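Local coordinates for ribonuclease P protein component 3 (Thermococcus kodakarensis KOD1, PDB 3WYZ), which probably serves as a protein subunit of ribonuclease P, the RNA-containing enzyme that generates mature tRNAs by cleaving the 5'-ends of their precursors, at residues V14-R19 and F211-I216; E22-A27 and G60-V65; D190-G195 and P203-S208; T37-L42 and S178-W183. All coordinates share one frame; numbering follows the deposited sequence.

Contact 1: residues V14-R19 and F211-I216; sequences VEMDVR and FYPRTI
Met-16 bends at two successive bonds, CB-CG (chi2 -63°) and CG-SD, and this double bend lays SD against Pro-213 while the terminal methyl carries on to Ile-216. Val-14, on the same side of strand 14-18, holds CG1 anti to the backbone N (chi1 176°), which turns CB and both methyls toward the same proline carbon. The evidence for this seating is that Pro-213 CB lies 3.6 Å from Val-14 CB, with CG1 nearly as close and CG2 somewhat farther. Met-16 SD approaches the same carbon, Pro-213 CB, at 3.7 Å, and the two side chains pass at a slant. Beyond it, Met-16 CE rests among the branches of Ile-216, 3.9 Å from its CD1.

In the TIM-barrel-like fold, strand 14-18 is the first of the parallel strands, and helix 211-217, late in the chain, packs beside its starting end. The axes of the two segments approach to 8.7 Å at a crossing angle of 61°. Leu-88 of strand 88-92 touches both Met-16 and Ile-216, and Phe-174 also packs on Met-16, which places the methionine among strands far apart in sheet order. With an alanine in place of Met-16, Ile-216 would probably lose its apolar partner on the strand and Pro-213 would be left with Val-14 as its neighbour there. No hydrogen bond joins the segments.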
loop_
_atom_site.group_PDB
_atom_site.type_symbol
_atom_site.label_atom_id
_atom_site.label_comp_id
_atom_site.label_asym_id
_atom_site.label_seq_id
_atom_site.Cartn_x
_atom_site.Cartn_y
_atom_site.Cartn_z
ATOM N N VAL A 14 -7.663 -7.064 -7.569
ATOM C CA VAL A 14 -8.019 -5.875 -6.783
ATOM C C VAL A 14 -6.877 -4.853 -6.807
ATOM O O VAL A 14 -5.728 -5.201 -6.572
ATOM C CB VAL A 14 -8.322 -6.239 -5.323
ATOM C CG1 VAL A 14 -8.588 -4.984 -4.492
ATOM C CG2 VAL A 14 -9.503 -7.203 -5.249
ATOM N N GLU A 15 -7.203 -3.599 -7.098
ATOM C CA GLU A 15 -6.219 -2.514 -7.054
ATOM C C GLU A 15 -6.404 -1.754 -5.745
ATOM O O GLU A 15 -7.414 -1.095 -5.550
ATOM C CB GLU A 15 -6.389 -1.599 -8.270
ATOM C CG GLU A 15 -5.548 -0.327 -8.280
ATOM C CD GLU A 15 -4.092 -0.539 -7.901
ATOM O OE1 GLU A 15 -3.796 -0.543 -6.695
ATOM O OE2 GLU A 15 -3.239 -0.667 -8.809
ATOM N N MET A 16 -5.415 -1.870 -4.859
ATOM C CA MET A 16 -5.512 -1.380 -3.486
ATOM C C MET A 16 -5.188 0.095 -3.303
ATOM O O MET A 16 -5.515 0.661 -2.268
ATOM C CB MET A 16 -4.583 -2.183 -2.574
ATOM C CG MET A 16 -5.000 -3.623 -2.356
ATOM S SD MET A 16 -6.587 -3.752 -1.531
ATOM C CE MET A 16 -6.135 -3.377 0.167
ATOM N N ASP A 17 -4.558 0.721 -4.289
ATOM C CA ASP A 17 -4.065 2.080 -4.114
ATOM C C ASP A 17 -3.968 2.835 -5.442
ATOM O O ASP A 17 -3.021 2.662 -6.198
ATOM C CB ASP A 17 -2.704 2.008 -3.408
ATOM C CG ASP A 17 -2.151 3.363 -3.020
ATOM O OD1 ASP A 17 -2.911 4.350 -3.019
ATOM O OD2 ASP A 17 -0.938 3.414 -2.697
ATOM N N VAL A 18 -4.986 3.645 -5.724
ATOM C CA VAL A 18 -4.950 4.630 -6.806
ATOM C C VAL A 18 -5.397 5.973 -6.232
ATOM O O VAL A 18 -6.309 6.031 -5.411
ATOM C CB VAL A 18 -5.835 4.230 -8.007
ATOM C CG1 VAL A 18 -5.263 3.015 -8.708
ATOM C CG2 VAL A 18 -7.258 3.944 -7.585
ATOM N N ARG A 19 -4.754 7.050 -6.671
ATOM C CA ARG A 19 -4.896 8.350 -6.011
ATOM C C ARG A 19 -5.431 9.469 -6.909
ATOM O O ARG A 19 -5.449 10.627 -6.498
ATOM C CB ARG A 19 -3.544 8.756 -5.425
ATOM C CG ARG A 19 -3.029 7.787 -4.376
ATOM C CD ARG A 19 -1.520 7.843 -4.225
ATOM N NE ARG A 19 -1.033 6.786 -3.345
ATOM C CZ ARG A 19 0.227 6.667 -2.935
ATOM N NH1 ARG A 19 1.149 7.548 -3.313
ATOM N NH2 ARG A 19 0.566 5.664 -2.134
ATOM N N PHE A 211 -6.064 -12.823 -3.294
ATOM C CA PHE A 211 -6.385 -13.323 -1.959
ATOM C C PHE A 211 -6.126 -12.319 -0.839
ATOM O O PHE A 211 -6.963 -12.148 0.043
ATOM C CB PHE A 211 -5.615 -14.618 -1.695
ATOM C CG PHE A 211 -5.786 -15.142 -0.308
ATOM C CD1 PHE A 211 -6.971 -15.758 0.071
ATOM C CD2 PHE A 211 -4.765 -15.016 0.625
ATOM C CE1 PHE A 211 -7.137 -16.243 1.360
ATOM C CE2 PHE A 211 -4.925 -15.498 1.912
ATOM C CZ PHE A 211 -6.114 -16.109 2.281
ATOM N N TYR A 212 -4.968 -11.669 -0.861
ATOM C CA TYR A 212 -4.591 -10.764 0.227
ATOM C C TYR A 212 -5.383 -9.461 0.269
ATOM O O TYR A 212 -5.718 -8.996 1.354
ATOM C CB TYR A 212 -3.088 -10.485 0.212
ATOM C CG TYR A 212 -2.275 -11.670 0.677
ATOM C CD1 TYR A 212 -2.266 -12.048 2.015
ATOM C CD2 TYR A 212 -1.541 -12.431 -0.223
ATOM C CE1 TYR A 212 -1.533 -13.137 2.444
ATOM C CE2 TYR A 212 -0.813 -13.529 0.196
ATOM C CZ TYR A 212 -0.809 -13.877 1.528
ATOM O OH TYR A 212 -0.077 -14.966 1.943
ATOM N N PRO A 213 -5.673 -8.856 -0.897
ATOM C CA PRO A 213 -6.596 -7.723 -0.905
ATOM C C PRO A 213 -7.996 -8.077 -0.374
ATOM O O PRO A 213 -8.610 -7.266 0.326
ATOM C CB PRO A 213 -6.651 -7.343 -2.383
ATOM C CG PRO A 213 -5.306 -7.710 -2.899
ATOM C CD PRO A 213 -4.971 -8.990 -2.187
ATOM N N ARG A 214 -8.483 -9.277 -0.694
ATOM C CA ARG A 214 -9.773 -9.768 -0.180
ATOM C C ARG A 214 -9.825 -9.845 1.350
ATOM O O ARG A 214 -10.888 -9.696 1.950
ATOM C CB ARG A 214 -10.092 -11.148 -0.761
ATOM C CG ARG A 214 -10.616 -11.136 -2.193
ATOM C CD ARG A 214 -10.453 -12.504 -2.861
ATOM N NE ARG A 214 -10.846 -13.608 -1.981
ATOM C CZ ARG A 214 -10.459 -14.878 -2.118
ATOM N NH1 ARG A 214 -9.661 -15.256 -3.114
ATOM N NH2 ARG A 214 -10.881 -15.786 -1.245
ATOM N N THR A 215 -8.677 -10.083 1.974
ATOM C CA THR A 215 -8.557 -10.125 3.434
ATOM C C THR A 215 -8.727 -8.751 4.098
ATOM O O THR A 215 -8.951 -8.671 5.306
ATOM C CB THR A 215 -7.188 -10.739 3.821
ATOM O OG1 THR A 215 -7.106 -12.063 3.276
ATOM C CG2 THR A 215 -6.984 -10.810 5.328
ATOM N N ILE A 216 -8.612 -7.682 3.309
ATOM C CA ILE A 216 -8.634 -6.303 3.817
ATOM C C ILE A 216 -9.885 -5.523 3.395
ATOM O O ILE A 216 -10.483 -4.817 4.214
ATOM C CB ILE A 216 -7.392 -5.526 3.314
ATOM C CG1 ILE A 216 -6.108 -6.268 3.700
ATOM C CG2 ILE A 216 -7.379 -4.103 3.864
ATOM C CD1 ILE A 216 -4.896 -5.852 2.895
#

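Contact 2: residues E22-A27 and G60-V65; sequences EAHELA and GKYGKV
His-24 and Tyr-62 form an edge-to-face aromatic pair between two consecutive outer helices of the TIM-barrel-like fold, 21-30 and 48-62, which precede and follow strand 33-41. These two residues supply nearly all of the 118 Å² buried here. The ring centroids lie 4.8 Å apart and the planes meet at 61°, so the T is tilted rather than square. It is the imidazole that offers its face. Tyr-62 CD1 stands 3.6 Å above that plane and over its centre, a position confirmed by its nearly equal distances to all five ring atoms.

The torsions account for the meeting. His-24 has CG anti to its backbone N (chi1 -171°) and reaches out from its helix toward the neighbouring one, whereas Tyr-62 places CG beside its own backbone N. Lys-61 CG packs over one face of the phenol, and Phe-36 of strand 33-41 stacks with the same ring while also touching His-24, so the pair sits against the strand between the helices. Val-18 adds a contact at the imidazole. Directly after Tyr-62 the helix ends at Gly-63, whose backbone angles, with phi positive, would press a beta carbon against the preceding carbonyl oxygen and therefore call for glycine.

Replacing His-24 by an alanine would remove the imidazole face, and is likely to open a gap beside Tyr-62 CD1, leaving the phenol held less firmly on that side. The pair also reaches back to the tyrosine's first side-chain carbon: Tyr-62 CB lies 3.9 Å from His-24 CE1.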
loop_
_atom_site.group_PDB
_atom_site.type_symbol
_atom_site.label_atom_id
_atom_site.label_comp_id
_atom_site.label_asym_id
_atom_site.label_seq_id
_atom_site.Cartn_x
_atom_site.Cartn_y
_atom_site.Cartn_z
ATOM N N GLU A 22 -9.061 10.071 -12.839
ATOM C CA GLU A 22 -8.965 9.417 -14.145
ATOM C C GLU A 22 -8.307 8.041 -14.046
ATOM O O GLU A 22 -8.663 7.122 -14.780
ATOM C CB GLU A 22 -8.195 10.288 -15.142
ATOM C CG GLU A 22 -8.909 11.576 -15.520
ATOM C CD GLU A 22 -8.212 12.321 -16.644
ATOM O OE1 GLU A 22 -7.803 11.663 -17.629
ATOM O OE2 GLU A 22 -8.076 13.565 -16.546
ATOM N N ALA A 23 -7.337 7.920 -13.144
ATOM C CA ALA A 23 -6.681 6.643 -12.873
ATOM C C ALA A 23 -7.693 5.629 -12.337
ATOM O O ALA A 23 -7.694 4.469 -12.744
ATOM C CB ALA A 23 -5.544 6.838 -11.873
ATOM N N HIS A 24 -8.551 6.088 -11.429
ATOM C CA HIS A 24 -9.590 5.250 -10.841
ATOM C C HIS A 24 -10.588 4.747 -11.889
ATOM O O HIS A 24 -10.867 3.554 -11.948
ATOM C CB HIS A 24 -10.329 6.019 -9.748
ATOM C CG HIS A 24 -11.270 5.174 -8.950
ATOM N ND1 HIS A 24 -10.953 4.688 -7.699
ATOM C CD2 HIS A 24 -12.519 4.729 -9.223
ATOM C CE1 HIS A 24 -11.969 3.984 -7.237
ATOM N NE2 HIS A 24 -12.928 3.987 -8.145
ATOM N N GLU A 25 -11.117 5.658 -12.706
ATOM C CA GLU A 25 -12.074 5.286 -13.757
ATOM C C GLU A 25 -11.453 4.329 -14.776
ATOM O O GLU A 25 -12.128 3.431 -15.288
ATOM C CB GLU A 25 -12.618 6.526 -14.469
ATOM C CG GLU A 25 -13.852 6.266 -15.347
ATOM C CD GLU A 25 -13.537 5.936 -16.805
ATOM O OE1 GLU A 25 -14.494 5.695 -17.581
ATOM O OE2 GLU A 25 -12.343 5.921 -17.185
ATOM N N LEU A 26 -10.169 4.522 -15.066
ATOM C CA LEU A 26 -9.446 3.651 -15.987
ATOM C C LEU A 26 -9.222 2.263 -15.392
ATOM O O LEU A 26 -9.500 1.254 -16.037
ATOM C CB LEU A 26 -8.107 4.295 -16.372
ATOM C CG LEU A 26 -7.229 3.543 -17.376
ATOM C CD1 LEU A 26 -8.007 3.214 -18.642
ATOM C CD2 LEU A 26 -5.976 4.355 -17.700
ATOM N N ALA A 27 -8.731 2.224 -14.156
ATOM C CA ALA A 27 -8.464 0.963 -13.457
ATOM C C ALA A 27 -9.714 0.113 -13.213
ATOM O O ALA A 27 -9.617 -1.112 -13.114
ATOM C CB ALA A 27 -7.766 1.237 -12.131
ATOM N N GLY A 60 -19.061 8.118 -1.110
ATOM C CA GLY A 60 -20.177 8.263 -2.043
ATOM C C GLY A 60 -19.735 8.339 -3.492
ATOM O O GLY A 60 -20.472 7.957 -4.390
ATOM N N LYS A 61 -18.523 8.835 -3.717
ATOM C CA LYS A 61 -17.980 9.000 -5.063
ATOM C C LYS A 61 -17.310 7.725 -5.588
ATOM O O LYS A 61 -17.562 7.310 -6.723
ATOM C CB LYS A 61 -16.992 10.174 -5.076
ATOM C CG LYS A 61 -16.237 10.383 -6.377
ATOM C CD LYS A 61 -17.162 10.582 -7.568
ATOM C CE LYS A 61 -16.368 10.850 -8.836
ATOM N NZ LYS A 61 -15.566 12.104 -8.745
ATOM N N TYR A 62 -16.450 7.120 -4.768
ATOM C CA TYR A 62 -15.634 5.974 -5.193
ATOM C C TYR A 62 -16.030 4.623 -4.595
ATOM O O TYR A 62 -15.687 3.584 -5.160
ATOM C CB TYR A 62 -14.170 6.232 -4.861
ATOM C CG TYR A 62 -13.617 7.487 -5.479
ATOM C CD1 TYR A 62 -13.243 7.520 -6.816
ATOM C CD2 TYR A 62 -13.460 8.641 -4.720
ATOM C CE1 TYR A 62 -12.733 8.673 -7.382
ATOM C CE2 TYR A 62 -12.948 9.795 -5.272
ATOM C CZ TYR A 62 -12.583 9.808 -6.599
ATOM O OH TYR A 62 -12.069 10.964 -7.136
ATOM N N GLY A 63 -16.715 4.632 -3.456
ATOM C CA GLY A 63 -17.120 3.400 -2.776
ATOM C C GLY A 63 -16.123 2.988 -1.708
ATOM O O GLY A 63 -16.348 3.221 -0.519
ATOM N N LYS A 64 -15.028 2.362 -2.137
ATOM C CA LYS A 64 -13.953 1.950 -1.234
ATOM C C LYS A 64 -12.899 3.049 -1.157
ATOM O O LYS A 64 -12.416 3.530 -2.184
ATOM C CB LYS A 64 -13.312 0.650 -1.719
ATOM C CG LYS A 64 -14.260 -0.541 -1.745
ATOM C CD LYS A 64 -14.557 -1.021 -0.338
ATOM C CE LYS A 64 -15.434 -2.266 -0.306
ATOM N NZ LYS A 64 -15.918 -2.638 1.059
ATOM N N VAL A 65 -12.542 3.439 0.060
ATOM C CA VAL A 65 -11.617 4.542 0.273
ATOM C C VAL A 65 -10.516 4.148 1.253
ATOM O O VAL A 65 -10.784 3.545 2.299
ATOM C CB VAL A 65 -12.353 5.809 0.788
ATOM C CG1 VAL A 65 -11.367 6.930 1.089
ATOM C CG2 VAL A 65 -13.370 6.288 -0.239
#

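Contact 3: residues D190-G195 and P203-S208; sequences DLMSLG and PEARAS
Met-192 and Ala-205 bring helices 188-198 and 202-209 together so closely that their CA atoms are 5.1 Å apart. Small groups make this possible. The methyl of Ala-205 sits 3.7 Å from Met-192 O, and it lies 4.0 Å from Met-192 CB. Gly-195, one turn further on, belongs to the same tight part: a beta carbon added there would come within 3.1 Å of Ala-205 CB, too near for comfort. Inward from here, Leu-191 and Leu-194 pack on Ile-175 of strand 173-176, so this helical pair rests against the last strand of the TIM-barrel-like sheet.

The other side is looser. Met-192 runs extended through chi2 (-173°) and bends only at chi3, so that its sulfur passes alongside the second helix, with Met-192 SD 3.8 Å from Arg-206 CA. Arg-206 itself sets off away from the first helix, and its NH1 makes weak interactions with Arg-10 O and, as a long ion pair, with Asp-11.

No hydrogen bond or salt bridge crosses between the segments. Contact of the Ala-205 methyl with the Met-192 carbonyl and of the thioether with the Arg-206 backbone suggests that the close approach depends on the small size of Ala-205 and Gly-195 rather than on polar pairing.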
loop_
_atom_site.group_PDB
_atom_site.type_symbol
_atom_site.label_atom_id
_atom_site.label_comp_id
_atom_site.label_asym_id
_atom_site.label_seq_id
_atom_site.Cartn_x
_atom_site.Cartn_y
_atom_site.Cartn_z
ATOM N N ASP A 190 0.560 -6.911 -15.677
ATOM C CA ASP A 190 1.772 -6.113 -15.487
ATOM C C ASP A 190 2.158 -6.000 -14.017
ATOM O O ASP A 190 3.346 -6.028 -13.686
ATOM C CB ASP A 190 1.620 -4.708 -16.085
ATOM C CG ASP A 190 1.676 -4.708 -17.614
ATOM O OD1 ASP A 190 1.469 -5.794 -18.214
ATOM O OD2 ASP A 190 1.920 -3.622 -18.208
ATOM N N LEU A 191 1.170 -5.864 -13.136
ATOM C CA LEU A 191 1.450 -5.798 -11.702
ATOM C C LEU A 191 2.028 -7.116 -11.193
ATOM O O LEU A 191 2.877 -7.118 -10.311
ATOM C CB LEU A 191 0.190 -5.424 -10.914
ATOM C CG LEU A 191 -0.372 -4.011 -11.116
ATOM C CD1 LEU A 191 -1.529 -3.796 -10.167
ATOM C CD2 LEU A 191 0.687 -2.937 -10.904
ATOM N N MET A 192 1.577 -8.228 -11.762
ATOM C CA MET A 192 2.111 -9.546 -11.420
ATOM C C MET A 192 3.531 -9.745 -11.957
ATOM O O MET A 192 4.325 -10.482 -11.365
ATOM C CB MET A 192 1.183 -10.649 -11.936
ATOM C CG MET A 192 -0.127 -10.727 -11.173
ATOM S SD MET A 192 -1.173 -12.126 -11.619
ATOM C CE MET A 192 -1.483 -11.813 -13.357
ATOM N N SER A 193 3.857 -9.087 -13.070
ATOM C CA SER A 193 5.222 -9.103 -13.595
ATOM C C SER A 193 6.204 -8.426 -12.645
ATOM O O SER A 193 7.345 -8.861 -12.535
ATOM C CB SER A 193 5.283 -8.434 -14.969
ATOM O OG SER A 193 4.442 -9.108 -15.885
ATOM N N LEU A 194 5.775 -7.355 -11.975
ATOM C CA LEU A 194 6.596 -6.744 -10.930
ATOM C C LEU A 194 6.875 -7.772 -9.840
ATOM O O LEU A 194 8.012 -7.914 -9.397
ATOM C CB LEU A 194 5.913 -5.516 -10.327
ATOM C CG LEU A 194 6.627 -4.815 -9.163
ATOM C CD1 LEU A 194 8.016 -4.337 -9.562
ATOM C CD2 LEU A 194 5.794 -3.648 -8.657
ATOM N N GLY A 195 5.837 -8.491 -9.416
ATOM C CA GLY A 195 5.995 -9.567 -8.443
ATOM C C GLY A 195 7.063 -10.564 -8.866
ATOM O O GLY A 195 7.988 -10.855 -8.109
ATOM N N PRO A 203 1.798 -18.146 -8.597
ATOM C CA PRO A 203 0.645 -18.120 -7.689
ATOM C C PRO A 203 0.770 -17.104 -6.557
ATOM O O PRO A 203 -0.245 -16.592 -6.082
ATOM C CB PRO A 203 0.599 -19.543 -7.121
ATOM C CG PRO A 203 1.965 -20.098 -7.333
ATOM C CD PRO A 203 2.470 -19.457 -8.591
ATOM N N GLU A 204 1.998 -16.807 -6.142
ATOM C CA GLU A 204 2.239 -15.799 -5.109
ATOM C C GLU A 204 1.888 -14.409 -5.629
ATOM O O GLU A 204 1.187 -13.657 -4.954
ATOM C CB GLU A 204 3.691 -15.840 -4.624
ATOM C CG GLU A 204 4.050 -17.113 -3.864
ATOM C CD GLU A 204 5.537 -17.247 -3.579
ATOM O OE1 GLU A 204 6.355 -16.915 -4.460
ATOM O OE2 GLU A 204 5.899 -17.692 -2.468
ATOM N N ALA A 205 2.358 -14.080 -6.831
ATOM C CA ALA A 205 2.013 -12.807 -7.478
ATOM C C ALA A 205 0.502 -12.649 -7.653
ATOM O O ALA A 205 -0.051 -11.573 -7.427
ATOM C CB ALA A 205 2.712 -12.688 -8.819
ATOM N N ARG A 206 -0.155 -13.734 -8.050
ATOM C CA ARG A 206 -1.611 -13.761 -8.189
ATOM C C ARG A 206 -2.310 -13.493 -6.858
ATOM O O ARG A 206 -3.288 -12.749 -6.810
ATOM C CB ARG A 206 -2.054 -15.117 -8.750
ATOM C CG ARG A 206 -3.532 -15.231 -9.090
ATOM C CD ARG A 206 -3.901 -16.650 -9.506
ATOM N NE ARG A 206 -3.132 -17.093 -10.667
ATOM C CZ ARG A 206 -3.362 -16.717 -11.927
ATOM N NH1 ARG A 206 -4.355 -15.877 -12.226
ATOM N NH2 ARG A 206 -2.587 -17.184 -12.904
ATOM N N ALA A 207 -1.816 -14.108 -5.784
ATOM C CA ALA A 207 -2.404 -13.923 -4.451
ATOM C C ALA A 207 -2.269 -12.492 -3.941
ATOM O O ALA A 207 -3.131 -12.018 -3.199
ATOM C CB ALA A 207 -1.794 -14.890 -3.451
ATOM N N SER A 208 -1.203 -11.803 -4.350
ATOM C CA SER A 208 -0.995 -10.401 -3.988
ATOM C C SER A 208 -2.016 -9.433 -4.611
ATOM O O SER A 208 -2.180 -8.309 -4.127
ATOM C CB SER A 208 0.425 -9.967 -4.360
ATOM O OG SER A 208 1.381 -10.724 -3.637
#

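Contact 4: residues T37-L42 and S178-W183; sequences TKKLVL and SAESRW
Lys-39 and Glu-180 meet through the ends of their side chains in a single salt bridge at the surface. In the ionic interaction, Lys-39 NZ donates to Glu-180 OE2 at 3.1 Å and is received on the syn lone pair, the side of the other carboxylate oxygen. Both chains are extended past CG and cross at about a right angle. Lys-39 starts with CG anti to the backbone N (chi1 -164°) and leaves strand 33-41 toward the loop, while Glu-180 sets out to one side and closes the distance only with its carboxylate. The same oxygen has a second positive partner in Arg-19 NH1, so OE2 is shared by two cations, an arrangement that would probably stabilise the charged carboxylate.

Van der Waals contact adds little. Lys-39 CD lies 3.9 Å from Glu-180 OE2, so the methylenes only skirt the oxygen, and just 62 Å² is buried in all.

Further hydrogen bonds fix the surroundings. Arg-19 also holds Asp-17, whose carboxylate is bound by Thr-37 OG1 and Ser-178 OG, one from each segment. Asp-17 therefore ties the start of both segments to strand 14-18. A glycerol, probably from the crystallisation liquor, is hydrogen-bonded to Arg-19 and lies about 4 Å from the Lys-39 side chain.

The charged cluster lies where strand 14-18 and strand 173-176 run out into loops and strand 33-41 continues past them. This is the C-terminal side of the parallel strands, the side on which TIM-barrel enzymes characteristically carry their active sites, although no such role is established for these residues.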
loop_
_atom_site.group_PDB
_atom_site.type_symbol
_atom_site.label_atom_id
_atom_site.label_comp_id
_atom_site.label_asym_id
_atom_site.label_seq_id
_atom_site.Cartn_x
_atom_site.Cartn_y
_atom_site.Cartn_z
ATOM N N THR A 37 -7.367 6.102 -2.887
ATOM C CA THR A 37 -6.567 6.532 -1.749
ATOM C C THR A 37 -6.474 8.058 -1.687
ATOM O O THR A 37 -6.073 8.707 -2.656
ATOM C CB THR A 37 -5.150 5.934 -1.830
ATOM O OG1 THR A 37 -5.234 4.500 -1.805
ATOM C CG2 THR A 37 -4.296 6.415 -0.665
ATOM N N LYS A 38 -6.869 8.624 -0.550
ATOM C CA LYS A 38 -6.700 10.048 -0.300
ATOM C C LYS A 38 -5.362 10.256 0.402
ATOM O O LYS A 38 -5.146 9.756 1.504
ATOM C CB LYS A 38 -7.837 10.586 0.570
ATOM C CG LYS A 38 -7.764 12.083 0.838
ATOM C CD LYS A 38 -8.587 12.473 2.055
ATOM C CE LYS A 38 -8.571 13.979 2.286
ATOM N NZ LYS A 38 -7.218 14.508 2.610
ATOM N N LYS A 39 -4.467 10.987 -0.248
ATOM C CA LYS A 39 -3.158 11.287 0.310
ATOM C C LYS A 39 -3.307 12.400 1.344
ATOM O O LYS A 39 -3.938 13.423 1.074
ATOM C CB LYS A 39 -2.199 11.692 -0.807
ATOM C CG LYS A 39 -0.731 11.662 -0.418
ATOM C CD LYS A 39 0.155 11.609 -1.654
ATOM C CE LYS A 39 1.627 11.678 -1.289
ATOM N NZ LYS A 39 2.506 11.455 -2.469
ATOM N N LEU A 40 -2.738 12.190 2.528
ATOM C CA LEU A 40 -2.937 13.100 3.653
ATOM C C LEU A 40 -1.629 13.454 4.366
ATOM O O LEU A 40 -1.039 12.619 5.050
ATOM C CB LEU A 40 -3.917 12.475 4.641
ATOM C CG LEU A 40 -4.283 13.287 5.880
ATOM C CD1 LEU A 40 -4.687 14.710 5.506
ATOM C CD2 LEU A 40 -5.395 12.592 6.651
ATOM N N VAL A 41 -1.204 14.709 4.208
ATOM C CA VAL A 41 0.034 15.215 4.805
ATOM C C VAL A 41 -0.279 15.933 6.112
ATOM O O VAL A 41 -1.072 16.875 6.127
ATOM C CB VAL A 41 0.754 16.191 3.856
ATOM C CG1 VAL A 41 2.169 16.467 4.350
ATOM C CG2 VAL A 41 0.770 15.642 2.430
ATOM N N LEU A 42 0.350 15.490 7.200
ATOM C CA LEU A 42 0.031 15.979 8.542
ATOM C C LEU A 42 1.262 16.417 9.339
ATOM O O LEU A 42 2.230 15.668 9.461
ATOM C CB LEU A 42 -0.720 14.895 9.321
ATOM C CG LEU A 42 -2.242 15.010 9.465
ATOM C CD1 LEU A 42 -2.925 15.460 8.183
ATOM C CD2 LEU A 42 -2.818 13.686 9.952
ATOM N N SER A 178 -0.127 2.472 -6.989
ATOM C CA SER A 178 -0.073 3.720 -6.219
ATOM C C SER A 178 -0.086 4.896 -7.196
ATOM O O SER A 178 0.669 5.855 -7.039
ATOM C CB SER A 178 1.166 3.766 -5.312
ATOM O OG SER A 178 1.185 2.672 -4.413
ATOM N N ALA A 179 -0.951 4.799 -8.207
ATOM C CA ALA A 179 -0.955 5.728 -9.335
ATOM C C ALA A 179 -1.482 7.095 -8.932
ATOM O O ALA A 179 -2.508 7.202 -8.252
ATOM C CB ALA A 179 -1.781 5.169 -10.481
ATOM N N GLU A 180 -0.753 8.133 -9.332
ATOM C CA GLU A 180 -1.179 9.515 -9.126
ATOM C C GLU A 180 -1.616 10.166 -10.437
ATOM O O GLU A 180 -1.989 11.340 -10.457
ATOM C CB GLU A 180 -0.064 10.313 -8.446
ATOM C CG GLU A 180 0.257 9.768 -7.059
ATOM C CD GLU A 180 1.148 10.668 -6.225
ATOM O OE1 GLU A 180 1.483 11.787 -6.677
ATOM O OE2 GLU A 180 1.511 10.246 -5.104
ATOM N N SER A 181 -1.586 9.396 -11.523
ATOM C CA SER A 181 -2.141 9.835 -12.802
ATOM C C SER A 181 -2.596 8.617 -13.602
ATOM O O SER A 181 -2.205 7.486 -13.300
ATOM C CB SER A 181 -1.105 10.636 -13.605
ATOM O OG SER A 181 -0.084 9.794 -14.121
ATOM N N ARG A 182 -3.403 8.863 -14.631
ATOM C CA ARG A 182 -3.930 7.796 -15.485
ATOM C C ARG A 182 -2.825 6.984 -16.165
ATOM O O ARG A 182 -3.027 5.822 -16.527
ATOM C CB ARG A 182 -4.872 8.385 -16.550
ATOM C CG ARG A 182 -4.174 9.217 -17.618
ATOM C CD ARG A 182 -5.150 10.065 -18.419
ATOM N NE ARG A 182 -6.374 9.341 -18.768
ATOM C CZ ARG A 182 -6.479 8.434 -19.735
ATOM N NH1 ARG A 182 -5.431 8.104 -20.486
ATOM N NH2 ARG A 182 -7.647 7.841 -19.951
ATOM N N TRP A 183 -1.660 7.607 -16.328
ATOM C CA TRP A 183 -0.525 6.996 -17.012
ATOM C C TRP A 183 0.187 5.936 -16.167
ATOM O O TRP A 183 0.801 5.016 -16.712
ATOM C CB TRP A 183 0.470 8.088 -17.428
ATOM C CG TRP A 183 -0.192 9.224 -18.159
ATOM C CD1 TRP A 183 -0.295 10.525 -17.742
ATOM C CD2 TRP A 183 -0.875 9.150 -19.413
ATOM N NE1 TRP A 183 -0.987 11.265 -18.668
ATOM C CE2 TRP A 183 -1.356 10.448 -19.704
ATOM C CE3 TRP A 183 -1.125 8.114 -20.323
ATOM C CZ2 TRP A 183 -2.069 10.735 -20.868
ATOM C CZ3 TRP A 183 -1.838 8.402 -21.480
ATOM C CH2 TRP A 183 -2.298 9.701 -21.740
#

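Starting from the N terminus, strand 14-18 opens contact 1, whose loop closes only at helix 211-217 and encloses the other three. Contact 2 opens next, on helix 21-30, and contact 4 opens on strand 33-41 before contact 2 closes at 60-65, so these two cross. Contact 4 closes in the loop after strand 173-176, linking the second strand to the region behind the last. Contact 3 follows in series as a short helical pair. Neighbours are joined directly: Val-18 O probably accepts from Thr-37 N between contacts 1 and 4, Glu-22 bridges to Arg-182 between contacts 2 and 4, and Tyr-212 N probably bonds to Ala-207 O between contacts 1 and 3.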